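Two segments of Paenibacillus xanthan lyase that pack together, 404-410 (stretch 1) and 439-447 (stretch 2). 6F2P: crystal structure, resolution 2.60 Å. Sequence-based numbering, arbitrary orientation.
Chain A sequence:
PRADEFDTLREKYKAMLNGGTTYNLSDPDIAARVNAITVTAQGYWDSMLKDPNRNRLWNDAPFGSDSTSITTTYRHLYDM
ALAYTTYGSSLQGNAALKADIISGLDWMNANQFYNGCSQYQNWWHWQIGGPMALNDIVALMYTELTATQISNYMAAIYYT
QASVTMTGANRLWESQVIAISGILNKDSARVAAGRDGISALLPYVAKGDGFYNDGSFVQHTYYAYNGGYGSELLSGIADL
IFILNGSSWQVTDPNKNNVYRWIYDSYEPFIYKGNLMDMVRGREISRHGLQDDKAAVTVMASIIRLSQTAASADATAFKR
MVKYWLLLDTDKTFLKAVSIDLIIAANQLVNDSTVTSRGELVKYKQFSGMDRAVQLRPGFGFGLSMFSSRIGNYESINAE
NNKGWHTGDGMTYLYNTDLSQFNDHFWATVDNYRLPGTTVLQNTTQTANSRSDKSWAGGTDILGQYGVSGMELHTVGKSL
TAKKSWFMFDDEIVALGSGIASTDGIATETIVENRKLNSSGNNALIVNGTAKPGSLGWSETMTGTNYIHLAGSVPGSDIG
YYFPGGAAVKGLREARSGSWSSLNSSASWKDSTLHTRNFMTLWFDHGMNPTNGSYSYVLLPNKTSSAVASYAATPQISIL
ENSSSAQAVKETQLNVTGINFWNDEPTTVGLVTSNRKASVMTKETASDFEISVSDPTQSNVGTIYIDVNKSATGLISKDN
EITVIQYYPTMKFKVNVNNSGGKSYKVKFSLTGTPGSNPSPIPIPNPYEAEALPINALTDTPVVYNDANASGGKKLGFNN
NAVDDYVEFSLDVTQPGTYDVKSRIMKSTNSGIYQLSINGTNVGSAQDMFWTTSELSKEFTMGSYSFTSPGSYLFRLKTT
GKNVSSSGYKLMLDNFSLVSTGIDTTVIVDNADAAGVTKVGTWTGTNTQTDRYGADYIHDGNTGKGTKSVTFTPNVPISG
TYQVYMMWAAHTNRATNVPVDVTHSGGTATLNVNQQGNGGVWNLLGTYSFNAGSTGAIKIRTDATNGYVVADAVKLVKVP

Stretch 1 404-410: GWHTGDG
Stretch 2 (439-447) TVLQNTTQT

Stretch 1 is a compact loop of two overlapping type I beta turns, G404 to T407 and H406 to D409. T407 N donates to G404 O at 3.0 Å, and D409 N donates to H406 O at 3.1 Å. T407 (chi1 p) points away from stretch 2, and T407 OG1 also donates to G404 O, at 2.8 Å. G410 closes the loop with positive phi (65/48), a conformation that favours glycine.

Stretch 2 begins as an extended strand, 439-441, and continues as loop. N443 has phi/psi 53/51; T444 to Q446 are again extended. The register runs antiparallel: W405 CA lies 5.0 Å from Q446 CA, and D409 CA lies 6.6 Å from T439 CA. The contact buries 445 Å² in total. H406, D409, V440 and Q446 are buried, so the polar side chains among them need partners; T445 is exposed.

Polar side chains make the main links. H406 (chi1 m, chi2 -64°) uses both ring nitrogens as donors. H406 NE2 donates to T444 O at 2.9 Å with an angle of 149°, across the stretches. H406 ND1 donates to D409 OD2 at 2.9 Å within stretch 1. The ring thus carries a proton on each nitrogen, and the D409 carboxylate suits such a partner.

D409 (chi1 m, chi2 12°) points toward stretch 2. D409 OD1 accepts from Q446 NE2 at 3.1 Å, with a good angle of 160°. D409 OD2 also accepts from a water at 2.5 Å. That water also donates to T439 O at 2.8 Å and so bridges D409 OD2 to the strand.

Q446 is fully extended through chi1 and chi2 (both t), with chi3 -162°. This carries its amide to stretch 1. Q446 NE2 also donates to W405 O at 2.9 Å, but the 127° angle makes that bond weak. The amide therefore serves a backbone carbonyl and a carboxylate with one nitrogen. Its OE1 is satisfied elsewhere in the structure.

Two CH-pi contacts add apolar packing. V440 (chi1 m) points toward stretch 1 and sets V440 CG1 over a face of the H406 ring, 3.6 Å from the centroid. V440 CG1 also lies 3.7 Å from D409 OD2. W405 (chi1 m, chi2 -63°) is partly exposed, and its indole covers T445 (chi1 p). T445 CB sits 3.7 Å from the centroid of the W405 five-membered ring, and T445 CG2 is 3.6 Å from W405 CE2.

T444 (chi1 p) turns its hydroxyl back: T444 OG1 donates to L441 O at 2.7 Å, so it is satisfied within stretch 2, while T444 O accepts from H406 NE2.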

# COMPACT_ATOMS: atom_id res chain seq x y z
N GLY A 404 15.20 -16.68 -6.09
CA GLY A 404 14.17 -15.92 -5.42
C GLY A 404 12.88 -15.80 -6.20
O GLY A 404 12.01 -14.99 -5.85
N TRP A 405 12.75 -16.61 -7.25
CA TRP A 405 11.65 -16.55 -8.22
C TRP A 405 10.26 -16.23 -7.65
O TRP A 405 9.54 -15.40 -8.19
CB TRP A 405 11.57 -17.87 -9.00
CG TRP A 405 12.88 -18.33 -9.57
CD1 TRP A 405 13.65 -17.68 -10.51
CD2 TRP A 405 13.59 -19.53 -9.25
NE1 TRP A 405 14.79 -18.41 -10.77
CE2 TRP A 405 14.77 -19.55 -10.02
CE3 TRP A 405 13.34 -20.60 -8.38
CZ2 TRP A 405 15.68 -20.59 -9.95
CZ3 TRP A 405 14.25 -21.63 -8.31
CH2 TRP A 405 15.40 -21.62 -9.09
N HIS A 406 9.90 -16.90 -6.56
CA HIS A 406 8.55 -16.82 -6.04
C HIS A 406 8.45 -16.12 -4.68
O HIS A 406 7.42 -16.19 -4.02
CB HIS A 406 7.93 -18.22 -5.96
CG HIS A 406 8.01 -18.98 -7.25
ND1 HIS A 406 7.35 -18.58 -8.39
CD2 HIS A 406 8.68 -20.11 -7.57
CE1 HIS A 406 7.60 -19.44 -9.36
NE2 HIS A 406 8.41 -20.37 -8.90
N THR A 407 9.52 -15.42 -4.28
CA THR A 407 9.54 -14.79 -2.96
C THR A 407 8.54 -13.63 -2.80
O THR A 407 8.32 -13.15 -1.68
CB THR A 407 10.97 -14.31 -2.56
OG1 THR A 407 11.50 -13.46 -3.59
CG2 THR A 407 11.90 -15.49 -2.35
N GLY A 408 7.94 -13.20 -3.90
CA GLY A 408 6.93 -12.15 -3.88
C GLY A 408 5.56 -12.62 -4.37
O GLY A 408 4.67 -11.81 -4.61
N ASP A 409 5.40 -13.93 -4.52
CA ASP A 409 4.20 -14.49 -5.14
C ASP A 409 3.09 -14.70 -4.12
O ASP A 409 2.45 -15.76 -4.09
CB ASP A 409 4.53 -15.81 -5.83
CG ASP A 409 5.22 -15.62 -7.16
OD1 ASP A 409 5.66 -14.48 -7.46
OD2 ASP A 409 5.33 -16.61 -7.91
N GLY A 410 2.85 -13.69 -3.29
CA GLY A 410 1.93 -13.85 -2.19
C GLY A 410 2.49 -14.87 -1.21
O GLY A 410 1.80 -15.78 -0.78
N THR A 439 1.04 -19.07 -4.89
CA THR A 439 0.40 -19.85 -5.95
C THR A 439 1.30 -19.83 -7.17
O THR A 439 1.59 -18.76 -7.69
CB THR A 439 -0.97 -19.25 -6.33
OG1 THR A 439 -1.86 -19.38 -5.22
CG2 THR A 439 -1.54 -19.96 -7.54
N VAL A 440 1.75 -21.00 -7.62
CA VAL A 440 2.74 -21.08 -8.71
C VAL A 440 2.49 -22.17 -9.76
O VAL A 440 1.71 -23.11 -9.53
CB VAL A 440 4.15 -21.35 -8.15
CG1 VAL A 440 4.62 -20.22 -7.24
CG2 VAL A 440 4.18 -22.69 -7.43
N LEU A 441 3.17 -22.05 -10.90
CA LEU A 441 3.26 -23.15 -11.87
C LEU A 441 4.34 -24.08 -11.35
O LEU A 441 5.44 -23.63 -11.01
CB LEU A 441 3.67 -22.64 -13.24
CG LEU A 441 2.70 -21.70 -13.94
CD1 LEU A 441 3.32 -21.19 -15.24
CD2 LEU A 441 1.36 -22.40 -14.19
N GLN A 442 4.04 -25.38 -11.30
CA GLN A 442 4.92 -26.33 -10.64
C GLN A 442 6.32 -26.38 -11.25
O GLN A 442 6.47 -26.53 -12.47
CB GLN A 442 4.31 -27.73 -10.65
CG GLN A 442 5.26 -28.81 -10.20
CD GLN A 442 4.60 -30.16 -10.08
OE1 GLN A 442 3.61 -30.43 -10.76
NE2 GLN A 442 5.13 -31.01 -9.20
N ASN A 443 7.32 -26.26 -10.38
CA ASN A 443 8.73 -26.36 -10.75
C ASN A 443 9.12 -25.42 -11.89
O ASN A 443 9.72 -25.84 -12.88
CB ASN A 443 9.08 -27.80 -11.09
CG ASN A 443 10.58 -28.04 -11.16
OD1 ASN A 443 11.26 -28.13 -10.14
ND2 ASN A 443 11.10 -28.17 -12.38
N THR A 444 8.77 -24.15 -11.75
CA THR A 444 9.06 -23.17 -12.78
C THR A 444 9.79 -21.99 -12.19
O THR A 444 9.89 -21.85 -10.96
CB THR A 444 7.77 -22.67 -13.46
OG1 THR A 444 6.94 -21.99 -12.50
CG2 THR A 444 7.00 -23.83 -14.06
N THR A 445 10.33 -21.14 -13.06
CA THR A 445 11.03 -19.95 -12.61
C THR A 445 10.23 -18.73 -13.02
O THR A 445 9.20 -18.84 -13.68
CB THR A 445 12.45 -19.86 -13.21
OG1 THR A 445 12.36 -19.71 -14.63
CG2 THR A 445 13.27 -21.10 -12.86
N GLN A 446 10.72 -17.56 -12.62
CA GLN A 446 10.06 -16.32 -13.00
C GLN A 446 11.10 -15.25 -13.18
O GLN A 446 12.00 -15.09 -12.35
CB GLN A 446 9.02 -15.90 -11.95
CG GLN A 446 8.36 -14.56 -12.26
CD GLN A 446 7.35 -14.10 -11.21
OE1 GLN A 446 6.51 -13.24 -11.48
NE2 GLN A 446 7.43 -14.67 -10.01
N THR A 447 10.97 -14.52 -14.29
CA THR A 447 11.82 -13.39 -14.60
C THR A 447 11.97 -12.44 -13.40
O THR A 447 10.98 -12.01 -12.80
CB THR A 447 11.25 -12.63 -15.80
OG1 THR A 447 11.20 -13.51 -16.92
CG2 THR A 447 12.10 -11.41 -16.14
O HOH W 1 3.50 -17.61 -9.35